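Side-chain contacts in ABC transporter substrate-binding protein (PDB 3UN6), which is of unknown function but, as the zinc-binding component of an ABC-type import system, probably captures a substrate for uptake: residues A[49-54]-A[263-268]; A[156-161]-A[299-304]; A[176-181]-A[196-201]. One frame throughout, in Å; residues are numbered along the deposited sequence.

In the fold
From the N terminus, the first segment tied is 49-54, on helix 48-58 beside the five-strand sheet; contact 1 closes a loop of 208 residues by returning 263-268 to it. Segment 156-161 opens contact 2 within that span, but its partner 299-304 comes after contact 1 has closed, so the two loops cross. Contact 3 is local: 176-181 meets 196-201 after 14 residues, within both larger loops, packing two helices beside the mixed sheet of 138-142, 167-171 and 188-192. The two sheets are consistent with the lobes of a type 2 periplasmic-binding-protein fold. Contacts 1 and 3 touch through Ser268 OG and Lys201 NZ (2.7 Å); contact 2 lies across the chain's centre from contact 1.

Contact 1 (A[49-54]-A[263-268]); sequences NLMMTK and HHFKQS. With PO4 (phosphate ion), chain D.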
ATOM      1  N   ASN A  49      -7.000  -1.518  -7.388  1.00 22.70           N
ATOM      2  CA  ASN A  49      -7.625  -0.586  -8.331  1.00 24.13           C
ATOM      3  C   ASN A  49      -6.923  -0.631  -9.700  1.00 24.29           C
ATOM      4  O   ASN A  49      -7.519  -0.294 -10.693  1.00 25.16           O
ATOM      5  CB  ASN A  49      -7.673   0.854  -7.810  1.00 24.40           C
ATOM      6  CG  ASN A  49      -8.661   1.712  -8.590  1.00 23.05           C
ATOM      7  OD1 ASN A  49      -9.786   1.303  -8.840  1.00 26.12           O
ATOM      8  ND2 ASN A  49      -8.237   2.890  -8.987  1.00 23.82           N
ATOM      9  N   LEU A  50      -5.663  -1.052  -9.743  1.00 26.10           N
ATOM     10  CA  LEU A  50      -4.970  -1.235 -11.027  1.00 26.74           C
ATOM     11  C   LEU A  50      -5.612  -2.384 -11.822  1.00 28.17           C
ATOM     12  O   LEU A  50      -5.705  -2.306 -13.057  1.00 29.13           O
ATOM     13  CB  LEU A  50      -3.482  -1.533 -10.824  1.00 25.92           C
ATOM     14  CG  LEU A  50      -2.602  -0.371 -10.387  1.00 25.95           C
ATOM     15  CD1 LEU A  50      -1.198  -0.884 -10.114  1.00 30.51           C
ATOM     16  CD2 LEU A  50      -2.601   0.705 -11.454  1.00 29.51           C
HETATM   17  N   MSE A  51      -6.049  -3.438 -11.115  1.00 28.44           N
HETATM   18  CA  MSE A  51      -6.693  -4.592 -11.756  1.00 29.87           C
HETATM   19  C   MSE A  51      -8.024  -4.118 -12.348  1.00 28.36           C
HETATM   20  O   MSE A  51      -8.391  -4.456 -13.485  1.00 27.09           O
HETATM   21  CB  MSE A  51      -6.984  -5.724 -10.754  1.00 31.09           C
HETATM   22  CG  MSE A  51      -5.873  -6.165  -9.739  1.00 35.69           C
HETATM   23 SE   MSE A  51      -4.160  -6.757 -10.424  1.00 48.60          SE
HETATM   24  CE  MSE A  51      -3.219  -5.021 -10.497  1.00 40.67           C
HETATM   25  N   MSE A  52      -8.767  -3.338 -11.567  1.00 26.60           N
HETATM   26  CA  MSE A  52     -10.033  -2.805 -12.060  1.00 26.87           C
HETATM   27  C   MSE A  52      -9.798  -1.930 -13.291  1.00 26.63           C
HETATM   28  O   MSE A  52     -10.559  -2.020 -14.270  1.00 28.37           O
HETATM   29  CB  MSE A  52     -10.754  -2.001 -10.986  1.00 26.12           C
HETATM   30  CG  MSE A  52     -12.039  -1.464 -11.443  1.00 30.15           C
HETATM   31 SE   MSE A  52     -13.379  -2.894 -11.801  1.00 42.41          SE
HETATM   32  CE  MSE A  52     -14.452  -1.898 -13.051  1.00 42.78           C
ATOM     33  N   THR A  53      -8.754  -1.096 -13.248  1.00 24.79           N
ATOM     34  CA  THR A  53      -8.427  -0.202 -14.372  1.00 25.92           C
ATOM     35  C   THR A  53      -8.209  -1.013 -15.644  1.00 25.87           C
ATOM     36  O   THR A  53      -8.732  -0.677 -16.703  1.00 26.18           O
ATOM     37  CB  THR A  53      -7.196   0.673 -14.054  1.00 24.81           C
ATOM     38  OG1 THR A  53      -7.447   1.407 -12.848  1.00 24.65           O
ATOM     39  CG2 THR A  53      -6.900   1.642 -15.188  1.00 26.39           C
ATOM     40  N   LYS A  54      -7.437  -2.085 -15.510  1.00 25.66           N
ATOM     41  CA  LYS A  54      -7.167  -3.033 -16.573  1.00 28.23           C
ATOM     42  C   LYS A  54      -8.474  -3.623 -17.123  1.00 30.02           C
ATOM     43  O   LYS A  54      -8.671  -3.675 -18.337  1.00 32.07           O
ATOM     44  CB  LYS A  54      -6.268  -4.150 -16.020  1.00 29.19           C
ATOM     45  CG  LYS A  54      -5.860  -5.234 -16.991  1.00 32.54           C
ATOM     46  CD  LYS A  54      -5.010  -4.702 -18.081  1.00 35.50           C
ATOM     47  CE  LYS A  54      -4.480  -5.832 -18.911  1.00 36.53           C
ATOM     48  NZ  LYS A  54      -3.811  -5.302 -20.108  1.00 38.64           N
ATOM     49  N   HIS A 263      -9.915 -12.980  -9.186  1.00 28.95           N
ATOM     50  CA  HIS A 263      -9.409 -13.237 -10.499  1.00 31.13           C
ATOM     51  C   HIS A 263      -7.877 -13.193 -10.565  1.00 31.58           C
ATOM     52  O   HIS A 263      -7.245 -14.128 -11.056  1.00 34.04           O
ATOM     53  CB  HIS A 263     -10.001 -12.219 -11.477  1.00 32.03           C
ATOM     54  CG  HIS A 263      -9.567 -12.434 -12.893  1.00 35.66           C
ATOM     55  ND1 HIS A 263     -10.246 -13.256 -13.762  1.00 40.77           N
ATOM     56  CD2 HIS A 263      -8.506 -11.951 -13.584  1.00 38.94           C
ATOM     57  CE1 HIS A 263      -9.634 -13.261 -14.934  1.00 41.71           C
ATOM     58  NE2 HIS A 263      -8.572 -12.479 -14.851  1.00 41.93           N
ATOM     59  N   HIS A 264      -7.296 -12.122 -10.033  1.00 30.89           N
ATOM     60  CA  HIS A 264      -5.860 -11.856 -10.129  1.00 31.86           C
ATOM     61  C   HIS A 264      -4.966 -12.409  -9.049  1.00 32.01           C
ATOM     62  O   HIS A 264      -3.806 -12.733  -9.326  1.00 33.38           O
ATOM     63  CB  HIS A 264      -5.622 -10.343 -10.160  1.00 31.37           C
ATOM     64  CG  HIS A 264      -6.038  -9.699 -11.439  1.00 35.25           C
ATOM     65  ND1 HIS A 264      -7.315  -9.222 -11.657  1.00 35.99           N
ATOM     66  CD2 HIS A 264      -5.346  -9.463 -12.579  1.00 36.39           C
ATOM     67  CE1 HIS A 264      -7.385  -8.707 -12.873  1.00 36.77           C
ATOM     68  NE2 HIS A 264      -6.208  -8.848 -13.456  1.00 35.56           N
ATOM     69  N   PHE A 265      -5.454 -12.492  -7.819  1.00 30.75           N
ATOM     70  CA  PHE A 265      -4.583 -12.928  -6.735  1.00 30.52           C
ATOM     71  C   PHE A 265      -4.637 -14.416  -6.385  1.00 31.37           C
ATOM     72  O   PHE A 265      -5.695 -15.059  -6.452  1.00 30.41           O
ATOM     73  CB  PHE A 265      -4.843 -12.098  -5.471  1.00 30.55           C
ATOM     74  CG  PHE A 265      -4.715 -10.619  -5.660  1.00 31.89           C
ATOM     75  CD1 PHE A 265      -3.986 -10.073  -6.715  1.00 34.29           C
ATOM     76  CD2 PHE A 265      -5.215  -9.764  -4.703  1.00 33.70           C
ATOM     77  CE1 PHE A 265      -3.855  -8.710  -6.851  1.00 35.49           C
ATOM     78  CE2 PHE A 265      -5.073  -8.391  -4.831  1.00 33.85           C
ATOM     79  CZ  PHE A 265      -4.391  -7.865  -5.900  1.00 36.15           C
ATOM     80  N   LYS A 266      -3.476 -14.946  -5.992  1.00 32.35           N
ATOM     81  CA  LYS A 266      -3.358 -16.320  -5.532  1.00 33.37           C
ATOM     82  C   LYS A 266      -3.849 -16.424  -4.084  1.00 32.66           C
ATOM     83  O   LYS A 266      -3.062 -16.687  -3.162  1.00 33.73           O
ATOM     84  CB  LYS A 266      -1.907 -16.843  -5.637  1.00 34.27           C
ATOM     85  CG  LYS A 266      -1.457 -17.132  -7.055  1.00 39.65           C
ATOM     86  CD  LYS A 266      -0.053 -17.725  -7.128  1.00 45.74           C
ATOM     87  CE  LYS A 266       1.007 -16.707  -6.699  1.00 50.17           C
ATOM     88  NZ  LYS A 266       2.416 -17.195  -6.842  1.00 53.48           N
ATOM     89  N   GLN A 267      -5.150 -16.219  -3.903  1.00 29.96           N
ATOM     90  CA  GLN A 267      -5.799 -16.321  -2.609  1.00 29.94           C
ATOM     91  C   GLN A 267      -7.203 -16.845  -2.841  1.00 29.09           C
ATOM     92  O   GLN A 267      -7.771 -16.676  -3.923  1.00 28.53           O
ATOM     93  CB  GLN A 267      -5.911 -14.933  -1.928  1.00 28.86           C
ATOM     94  CG  GLN A 267      -4.580 -14.161  -1.794  1.00 29.88           C
ATOM     95  CD  GLN A 267      -3.586 -14.844  -0.873  1.00 30.08           C
ATOM     96  OE1 GLN A 267      -3.947 -15.752  -0.126  1.00 32.11           O
ATOM     97  NE2 GLN A 267      -2.324 -14.395  -0.914  1.00 32.17           N
ATOM     98  N   SER A 268      -7.765 -17.461  -1.821  1.00 30.07           N
ATOM     99  CA  SER A 268      -9.134 -17.952  -1.908  1.00 29.97           C
ATOM    100  C   SER A 268     -10.131 -16.798  -1.720  1.00 29.04           C
ATOM    101  O   SER A 268      -9.777 -15.699  -1.259  1.00 26.74           O
ATOM    102  CB  SER A 268      -9.383 -19.012  -0.849  1.00 31.23           C
ATOM    103  OG  SER A 268      -9.001 -18.532   0.414  1.00 33.07           O
TER
HETATM  104  P   PO4 D 327       3.144 -16.921 -10.617  0.50 42.53           P
HETATM  105  O1  PO4 D 327       2.394 -17.943  -9.793  0.50 38.59           O
HETATM  106  O2  PO4 D 327       2.157 -16.092 -11.397  0.50 42.52           O
HETATM  107  O3  PO4 D 327       3.928 -16.010  -9.708  0.50 39.38           O
HETATM  108  O4  PO4 D 327       4.053 -17.652 -11.575  0.50 42.28           O
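Met51 and His264 mark the closest backbone approach of the two segments, with their CA atoms 7.5 Å apart. Segment 49-54 is helical throughout, whereas 263-268 supplies the end of a helix: Phe265 is the first residue to leave helical angles (psi 146°), and the chain then runs on through an inverse gamma turn centred on Lys266. Both Met51 and His264 point their CB atoms across the gap.

Selenomethionine Met51 carries the contact by lying over one face of the His264 imidazole. Its CB sits 3.6 Å from His264 ND1 and makes a CH-pi contact. Bends at chi2 and chi3 curl the chain so that SE also comes over this face, 3.9 Å from the centroid of the His264 ring and 25° off its normal. On the opposite face, His263 CD2 of the sequence neighbour lies over the rim of the ring. His264 ND1 is hydrogen-bonded to Ile260 O, one turn back, which restricts the rotation of the ring. Met51 SE has a second aromatic partner in Phe265, a Met-aromatic contact with 4.1 Å from SE to Phe265 CE1, approached obliquely. Beyond it, Lys266 NZ donates to phosphate O1 at 3.0 Å; this ion, probably from the crystallisation liquor, is also bound by Lys71 NZ.

Helix 48-58 is the connection between parallel neighbours 36-41 and 66-71, a beta-alpha-beta unit, and Met51 also rests on Leu69 of the latter strand. Ile260 of helix 254-264 touches the same Met51 side chain, while Asn49 and Thr53 face helix 234-250. Phe265 packs on Pro43, with its side chain about 8 Å from that of the zinc ligand His46.

Contact 2 (A[156-161]-A[299-304]); sequences LRKQLK and KQHHLF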
ATOM      1  N   LEU A 156       1.040   2.279  17.951  1.00 25.14           N
ATOM      2  CA  LEU A 156       0.398   1.301  18.812  1.00 26.61           C
ATOM      3  C   LEU A 156       1.273   1.101  20.036  1.00 27.23           C
ATOM      4  O   LEU A 156       0.774   0.989  21.139  1.00 27.29           O
ATOM      5  CB  LEU A 156       0.129  -0.037  18.075  1.00 26.71           C
ATOM      6  CG  LEU A 156      -0.353  -1.195  18.967  1.00 28.87           C
ATOM      7  CD1 LEU A 156      -1.655  -0.847  19.654  1.00 32.09           C
ATOM      8  CD2 LEU A 156      -0.510  -2.489  18.201  1.00 30.98           C
ATOM      9  N   ARG A 157       2.591   1.112  19.853  1.00 27.05           N
ATOM     10  CA  ARG A 157       3.502   0.979  20.993  1.00 27.64           C
ATOM     11  C   ARG A 157       3.280   2.105  22.014  1.00 27.23           C
ATOM     12  O   ARG A 157       3.270   1.867  23.230  1.00 25.42           O
ATOM     13  CB  ARG A 157       4.972   0.997  20.535  1.00 27.89           C
ATOM     14  CG  ARG A 157       5.958   0.850  21.710  1.00 28.39           C
ATOM     15  CD  ARG A 157       7.435   0.974  21.301  1.00 27.98           C
ATOM     16  NE  ARG A 157       7.665   2.178  20.523  1.00 27.18           N
ATOM     17  CZ  ARG A 157       7.717   3.404  21.029  1.00 25.92           C
ATOM     18  NH1 ARG A 157       7.549   3.622  22.331  1.00 26.09           N
ATOM     19  NH2 ARG A 157       7.901   4.428  20.213  1.00 29.63           N
ATOM     20  N   LYS A 158       3.127   3.336  21.526  1.00 27.97           N
ATOM     21  CA  LYS A 158       2.883   4.488  22.413  1.00 28.48           C
ATOM     22  C   LYS A 158       1.504   4.406  23.060  1.00 29.56           C
ATOM     23  O   LYS A 158       1.359   4.720  24.232  1.00 28.87           O
ATOM     24  CB  LYS A 158       2.958   5.805  21.654  1.00 29.34           C
ATOM     25  CG  LYS A 158       4.290   6.141  21.027  1.00 32.51           C
ATOM     26  CD  LYS A 158       4.101   7.397  20.179  1.00 39.38           C
ATOM     27  CE  LYS A 158       5.100   7.505  19.062  1.00 41.76           C
ATOM     28  NZ  LYS A 158       4.720   8.671  18.222  1.00 45.24           N
ATOM     29  N   GLN A 159       0.483   4.003  22.300  1.00 29.84           N
ATOM     30  CA  GLN A 159      -0.873   3.886  22.879  1.00 32.48           C
ATOM     31  C   GLN A 159      -0.907   2.842  23.996  1.00 32.65           C
ATOM     32  O   GLN A 159      -1.636   2.999  24.979  1.00 34.71           O
ATOM     33  CB  GLN A 159      -1.918   3.564  21.801  1.00 32.29           C
ATOM     34  CG  GLN A 159      -2.102   4.691  20.795  1.00 36.24           C
ATOM     35  CD  GLN A 159      -2.972   4.306  19.591  1.00 42.06           C
ATOM     36  OE1 GLN A 159      -3.416   3.158  19.456  1.00 44.78           O
ATOM     37  NE2 GLN A 159      -3.212   5.279  18.709  1.00 37.14           N
ATOM     38  N   LEU A 160      -0.094   1.789  23.847  1.00 33.24           N
ATOM     39  CA  LEU A 160       0.035   0.741  24.861  1.00 33.13           C
ATOM     40  C   LEU A 160       1.038   1.122  25.944  1.00 32.79           C
ATOM     41  O   LEU A 160       1.305   0.337  26.845  1.00 33.13           O
ATOM     42  CB  LEU A 160       0.453  -0.587  24.228  1.00 32.37           C
ATOM     43  CG  LEU A 160      -0.538  -1.317  23.325  1.00 33.83           C
ATOM     44  CD1 LEU A 160       0.104  -2.599  22.801  1.00 35.61           C
ATOM     45  CD2 LEU A 160      -1.812  -1.651  24.060  1.00 34.24           C
ATOM     46  N   LYS A 161       1.596   2.326  25.854  1.00 33.24           N
ATOM     47  CA  LYS A 161       2.561   2.838  26.834  1.00 33.57           C
ATOM     48  C   LYS A 161       3.795   1.933  27.010  1.00 33.21           C
ATOM     49  O   LYS A 161       4.313   1.796  28.099  1.00 33.28           O
ATOM     50  CB  LYS A 161       1.876   3.106  28.184  1.00 35.51           C
ATOM     51  CG  LYS A 161       0.728   4.103  28.117  1.00 34.67           C
ATOM     52  CD  LYS A 161       0.192   4.444  29.498  1.00 40.50           C
ATOM     53  CE  LYS A 161      -0.915   5.497  29.437  1.00 43.30           C
ATOM     54  NZ  LYS A 161      -1.442   5.888  30.815  1.00 46.43           N
ATOM     55  N   LYS A 299       9.012  12.621   9.870  1.00 27.70           N
ATOM     56  CA  LYS A 299       9.918  13.608  10.492  1.00 30.16           C
ATOM     57  C   LYS A 299      10.086  13.263  11.978  1.00 30.50           C
ATOM     58  O   LYS A 299      11.195  13.257  12.530  1.00 30.83           O
ATOM     59  CB  LYS A 299       9.311  15.027  10.392  1.00 30.30           C
ATOM     60  CG  LYS A 299      10.232  16.120   9.920  1.00 34.73           C
ATOM     61  CD  LYS A 299      11.569  16.132  10.559  1.00 39.19           C
ATOM     62  CE  LYS A 299      12.320  17.343  10.090  1.00 41.03           C
ATOM     63  NZ  LYS A 299      13.693  17.308  10.559  1.00 46.84           N
ATOM     64  N   GLN A 300       8.962  12.982  12.618  1.00 30.04           N
ATOM     65  CA  GLN A 300       8.946  12.665  14.037  1.00 33.85           C
ATOM     66  C   GLN A 300       9.785  11.424  14.413  1.00 34.17           C
ATOM     67  O   GLN A 300      10.365  11.396  15.482  1.00 34.68           O
ATOM     68  CB  GLN A 300       7.502  12.583  14.531  1.00 34.04           C
ATOM     69  CG  GLN A 300       7.336  12.228  15.975  1.00 42.09           C
ATOM     70  CD  GLN A 300       6.156  12.961  16.594  1.00 49.38           C
ATOM     71  OE1 GLN A 300       5.085  12.376  16.804  1.00 53.35           O
ATOM     72  NE2 GLN A 300       6.334  14.279  16.844  1.00 48.26           N
ATOM     73  N   HIS A 301       9.864  10.420  13.532  1.00 34.83           N
ATOM     74  CA  HIS A 301      10.700   9.235  13.785  1.00 36.30           C
ATOM     75  C   HIS A 301      12.082   9.327  13.112  1.00 38.23           C
ATOM     76  O   HIS A 301      12.801   8.329  13.028  1.00 40.16           O
ATOM     77  CB  HIS A 301       9.986   7.952  13.352  1.00 36.36           C
ATOM     78  CG  HIS A 301       8.770   7.643  14.161  1.00 37.53           C
ATOM     79  ND1 HIS A 301       7.499   7.986  13.754  1.00 40.61           N
ATOM     80  CD2 HIS A 301       8.630   7.055  15.372  1.00 40.59           C
ATOM     81  CE1 HIS A 301       6.627   7.613  14.674  1.00 40.33           C
ATOM     82  NE2 HIS A 301       7.288   7.044  15.667  1.00 41.04           N
ATOM     83  N   HIS A 302      12.462  10.526  12.670  1.00 37.86           N
ATOM     84  CA  HIS A 302      13.744  10.760  12.023  1.00 39.15           C
ATOM     85  C   HIS A 302      14.009   9.812  10.855  1.00 38.32           C
ATOM     86  O   HIS A 302      15.158   9.537  10.544  1.00 39.10           O
ATOM     87  CB  HIS A 302      14.884  10.615  13.033  1.00 41.19           C
ATOM     88  CG  HIS A 302      14.799  11.559  14.186  1.00 45.02           C
ATOM     89  ND1 HIS A 302      15.380  12.809  14.163  1.00 50.82           N
ATOM     90  CD2 HIS A 302      14.220  11.435  15.403  1.00 48.06           C
ATOM     91  CE1 HIS A 302      15.162  13.414  15.316  1.00 51.52           C
ATOM     92  NE2 HIS A 302      14.458  12.602  16.085  1.00 51.97           N
ATOM     93  N   LEU A 303      12.970   9.324  10.186  1.00 37.07           N
ATOM     94  CA  LEU A 303      13.201   8.394   9.080  1.00 36.99           C
ATOM     95  C   LEU A 303      14.085   9.016   7.981  1.00 36.13           C
ATOM     96  O   LEU A 303      15.105   8.442   7.589  1.00 35.88           O
ATOM     97  CB  LEU A 303      11.886   7.864   8.508  1.00 35.86           C
ATOM     98  CG  LEU A 303      11.050   6.988   9.446  1.00 36.98           C
ATOM     99  CD1 LEU A 303       9.846   6.434   8.685  1.00 34.23           C
ATOM    100  CD2 LEU A 303      11.854   5.851  10.025  1.00 38.46           C
ATOM    101  N   PHE A 304      13.698  10.190   7.509  1.00 34.12           N
ATOM    102  CA  PHE A 304      14.445  10.926   6.471  1.00 34.72           C
ATOM    103  C   PHE A 304      13.744  12.276   6.357  1.00 33.87           C
ATOM    104  O   PHE A 304      12.647  12.420   6.903  1.00 32.16           O
ATOM    105  CB  PHE A 304      14.448  10.175   5.117  1.00 33.53           C
ATOM    106  CG  PHE A 304      13.069   9.866   4.579  1.00 32.73           C
ATOM    107  CD1 PHE A 304      12.417   8.690   4.930  1.00 31.95           C
ATOM    108  CD2 PHE A 304      12.418  10.760   3.726  1.00 31.29           C
ATOM    109  CE1 PHE A 304      11.151   8.397   4.440  1.00 32.31           C
ATOM    110  CE2 PHE A 304      11.144  10.485   3.251  1.00 31.34           C
ATOM    111  CZ  PHE A 304      10.506   9.293   3.604  1.00 31.35           C
TER
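The His301 imidazole is met by the end of Lys158, whose ammonium approaches obliquely, neither squarely over a face nor in line with an edge. Lys158 NZ stands 4.0 Å from His301 NE2, too far for a hydrogen bond. The Gln300 side chain runs at an angle to that of Lys158, and its amide OE1 comes to 4.0 Å from Lys158 NZ, again too far for a bond. At the other ring nitrogen the evidence is firmer: His301 ND1 is hydrogen-bonded to Leu297 O in the preceding helical turn, which orients the imidazole. That bond leaves NE2 on the side facing Lys158, where the contact buries it with no partner in the model.

The reach is made by side chains, since the nearest CA atoms, those of Lys158 and His301, are 12.6 Å apart. Lys158 is extended beyond CG (chi2 173°, chi3 -155°), and it and His301 come from opposite directions. Arg157 NH2 lies 5.3 Å from His301 NE2, but it is committed to a salt bridge with Glu154 OE1. Lys158 NZ itself has a long, weak ion pair with Glu155 OE1.

Both segments lie at helix C termini closed by Schellman motifs, with Lys161 and His302 at positive phi. Helix 148-159 connects the parallel neighbours 138-142 and 167-171 of one mixed sheet, and His301 also touches its Leu151 and Glu154. From the end of helix 288-300, the chain continues to Phe304, which packs on helix 94-102 and meets Tyr146 edge-to-face, so this surface contact probably spans the two lobes of the binding-protein fold.

Contact 3 (A[176-181]-A[196-201]); sequences EMPAAL and GALGEK
Pro178 lays the CB-CG side of its ring against the main chain of Gly199. The separation between Pro178 CB and Gly199 CA is 4.0 Å. Pro178 CG lies over the same residue, 4.1 Å from Gly199 N, which shows that two neighbouring ring atoms rest on the glycine. The helices meet where one of them offers main chain alone, and the CA atoms of Pro178 and Gly199 are only 4.5 Å apart, a very short separation between two helices.

Leu198 reaches the proline from beside this point. With CG anti to its backbone N (chi1 -173°), it brings the CD2 methyl against the CG corner of the ring, and Leu198 CD2 comes to 4.2 Å from Pro178 CG. Gly199 and Leu198 thus both touch the one pyrrolidine ring, the first through main-chain atoms and the second through a branch tip. One turn further along, Leu181 also aims its CB toward segment 196-201, but its side chain stays at least 5.5 Å away and adds little.

Behind this interface, Pro178 and Leu181 both lie on Tyr189 of strand 188-192. Helix 177-182 links strands 167-171 and 188-192, which flank 138-142 and run parallel to it, so the proline belongs to the crossover of a beta-alpha-beta unit. On the far helix, Ala197 packs against helix 269-277 and Lys201 NZ forms a salt bridge with Asp270, while Leu198 touches Gln267.

No hydrogen bond or charge pair spans the two segments. Pro178 N has no hydrogen to donate, a small cost near the beginning of a helix, where amides lack acceptors in a preceding turn. With 120 Å² buried in total, the evidence points to adhesion by van der Waals fit and apolar burial alone.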
ATOM      1  N   GLU A 176       6.030 -13.710   3.136  1.00 30.25           N
ATOM      2  CA  GLU A 176       6.857 -14.458   4.085  1.00 30.32           C
ATOM      3  C   GLU A 176       6.402 -14.318   5.532  1.00 29.03           C
ATOM      4  O   GLU A 176       6.878 -15.039   6.406  1.00 28.06           O
ATOM      5  CB  GLU A 176       8.310 -13.976   3.973  1.00 32.31           C
ATOM      6  CG  GLU A 176       9.001 -14.389   2.698  1.00 37.32           C
ATOM      7  CD  GLU A 176      10.457 -13.895   2.584  1.00 47.42           C
ATOM      8  OE1 GLU A 176      10.786 -12.801   3.108  1.00 45.03           O
ATOM      9  OE2 GLU A 176      11.270 -14.615   1.933  1.00 53.26           O
HETATM   10  N   MSE A 177       5.476 -13.398   5.800  1.00 28.24           N
HETATM   11  CA  MSE A 177       5.078 -13.119   7.183  1.00 27.55           C
HETATM   12  C   MSE A 177       4.316 -14.234   7.897  1.00 29.05           C
HETATM   13  O   MSE A 177       4.624 -14.536   9.050  1.00 29.83           O
HETATM   14  CB  MSE A 177       4.358 -11.775   7.261  1.00 27.55           C
HETATM   15  CG  MSE A 177       5.323 -10.607   6.974  1.00 27.38           C
HETATM   16 SE   MSE A 177       4.388  -8.960   6.929  1.00 30.29          SE
HETATM   17  CE  MSE A 177       5.873  -7.761   6.308  1.00 23.29           C
ATOM     18  N   PRO A 178       3.340 -14.868   7.225  1.00 30.84           N
ATOM     19  CA  PRO A 178       2.610 -15.960   7.900  1.00 33.10           C
ATOM     20  C   PRO A 178       3.507 -17.092   8.387  1.00 34.52           C
ATOM     21  O   PRO A 178       3.348 -17.556   9.507  1.00 36.80           O
ATOM     22  CB  PRO A 178       1.654 -16.465   6.816  1.00 34.29           C
ATOM     23  CG  PRO A 178       1.393 -15.286   5.995  1.00 30.44           C
ATOM     24  CD  PRO A 178       2.710 -14.522   5.943  1.00 28.73           C
ATOM     25  N   ALA A 179       4.450 -17.524   7.563  1.00 35.46           N
ATOM     26  CA  ALA A 179       5.367 -18.589   7.950  1.00 36.34           C
ATOM     27  C   ALA A 179       6.279 -18.137   9.084  1.00 35.99           C
ATOM     28  O   ALA A 179       6.543 -18.904  10.028  1.00 37.31           O
ATOM     29  CB  ALA A 179       6.193 -19.044   6.743  1.00 37.89           C
ATOM     30  N   ALA A 180       6.774 -16.902   8.994  1.00 34.03           N
ATOM     31  CA  ALA A 180       7.646 -16.347  10.036  1.00 33.50           C
ATOM     32  C   ALA A 180       6.927 -16.287  11.390  1.00 34.21           C
ATOM     33  O   ALA A 180       7.541 -16.504  12.445  1.00 33.06           O
ATOM     34  CB  ALA A 180       8.159 -14.973   9.644  1.00 31.74           C
ATOM     35  N   LEU A 181       5.634 -15.982  11.346  1.00 34.95           N
ATOM     36  CA  LEU A 181       4.788 -15.918  12.545  1.00 37.35           C
ATOM     37  C   LEU A 181       4.534 -17.321  13.108  1.00 40.46           C
ATOM     38  O   LEU A 181       4.840 -17.578  14.272  1.00 42.20           O
ATOM     39  CB  LEU A 181       3.439 -15.236  12.224  1.00 36.21           C
ATOM     40  CG  LEU A 181       2.520 -14.928  13.400  1.00 35.30           C
ATOM     41  CD1 LEU A 181       3.249 -14.028  14.390  1.00 33.63           C
ATOM     42  CD2 LEU A 181       1.223 -14.283  12.938  1.00 37.63           C
ATOM     43  N   GLY A 196      -2.714 -10.558   6.253  1.00 26.03           N
ATOM     44  CA  GLY A 196      -3.131 -10.760   7.638  1.00 26.18           C
ATOM     45  C   GLY A 196      -4.131 -11.903   7.659  1.00 27.63           C
ATOM     46  O   GLY A 196      -3.980 -12.878   8.413  1.00 26.17           O
ATOM     47  N   ALA A 197      -5.149 -11.793   6.805  1.00 26.58           N
ATOM     48  CA  ALA A 197      -6.156 -12.819   6.703  1.00 27.29           C
ATOM     49  C   ALA A 197      -5.468 -14.156   6.402  1.00 28.95           C
ATOM     50  O   ALA A 197      -5.852 -15.186   6.947  1.00 28.49           O
ATOM     51  CB  ALA A 197      -7.162 -12.470   5.623  1.00 27.67           C
ATOM     52  N   LEU A 198      -4.435 -14.136   5.555  1.00 27.86           N
ATOM     53  CA  LEU A 198      -3.716 -15.368   5.220  1.00 29.16           C
ATOM     54  C   LEU A 198      -3.037 -15.933   6.473  1.00 31.36           C
ATOM     55  O   LEU A 198      -3.055 -17.142   6.689  1.00 31.09           O
ATOM     56  CB  LEU A 198      -2.693 -15.140   4.104  1.00 28.93           C
ATOM     57  CG  LEU A 198      -2.004 -16.391   3.573  1.00 27.65           C
ATOM     58  CD1 LEU A 198      -3.010 -17.379   2.986  1.00 27.75           C
ATOM     59  CD2 LEU A 198      -0.923 -16.027   2.531  1.00 24.71           C
ATOM     60  N   GLY A 199      -2.462 -15.061   7.303  1.00 30.93           N
ATOM     61  CA  GLY A 199      -1.858 -15.500   8.565  1.00 33.22           C
ATOM     62  C   GLY A 199      -2.847 -16.269   9.446  1.00 35.40           C
ATOM     63  O   GLY A 199      -2.486 -17.258  10.097  1.00 36.40           O
ATOM     64  N   GLU A 200      -4.102 -15.826   9.465  1.00 36.13           N
ATOM     65  CA  GLU A 200      -5.119 -16.508  10.255  1.00 38.62           C
ATOM     66  C   GLU A 200      -5.415 -17.870   9.671  1.00 40.35           C
ATOM     67  O   GLU A 200      -5.488 -18.836  10.396  1.00 39.80           O
ATOM     68  CB  GLU A 200      -6.416 -15.707  10.317  1.00 38.92           C
ATOM     69  CG  GLU A 200      -6.302 -14.413  11.072  1.00 41.17           C
ATOM     70  CD  GLU A 200      -7.658 -13.782  11.359  1.00 46.24           C
ATOM     71  OE1 GLU A 200      -8.631 -14.081  10.631  1.00 53.95           O
ATOM     72  OE2 GLU A 200      -7.754 -12.975  12.310  1.00 48.01           O
ATOM     73  N   LYS A 201      -5.597 -17.923   8.350  1.00 42.56           N
ATOM     74  CA  LYS A 201      -5.894 -19.172   7.629  1.00 45.60           C
ATOM     75  C   LYS A 201      -4.693 -20.109   7.667  1.00 47.57           C
ATOM     76  O   LYS A 201      -4.809 -21.249   8.081  1.00 48.59           O
ATOM     77  CB  LYS A 201      -6.237 -18.864   6.159  1.00 45.98           C
ATOM     78  CG  LYS A 201      -6.808 -20.042   5.302  1.00 49.57           C
ATOM     79  CD  LYS A 201      -6.569 -19.793   3.794  1.00 51.60           C
ATOM     80  CE  LYS A 201      -7.484 -20.607   2.858  1.00 56.21           C
ATOM     81  NZ  LYS A 201      -8.875 -20.008   2.715  1.00 54.79           N
TER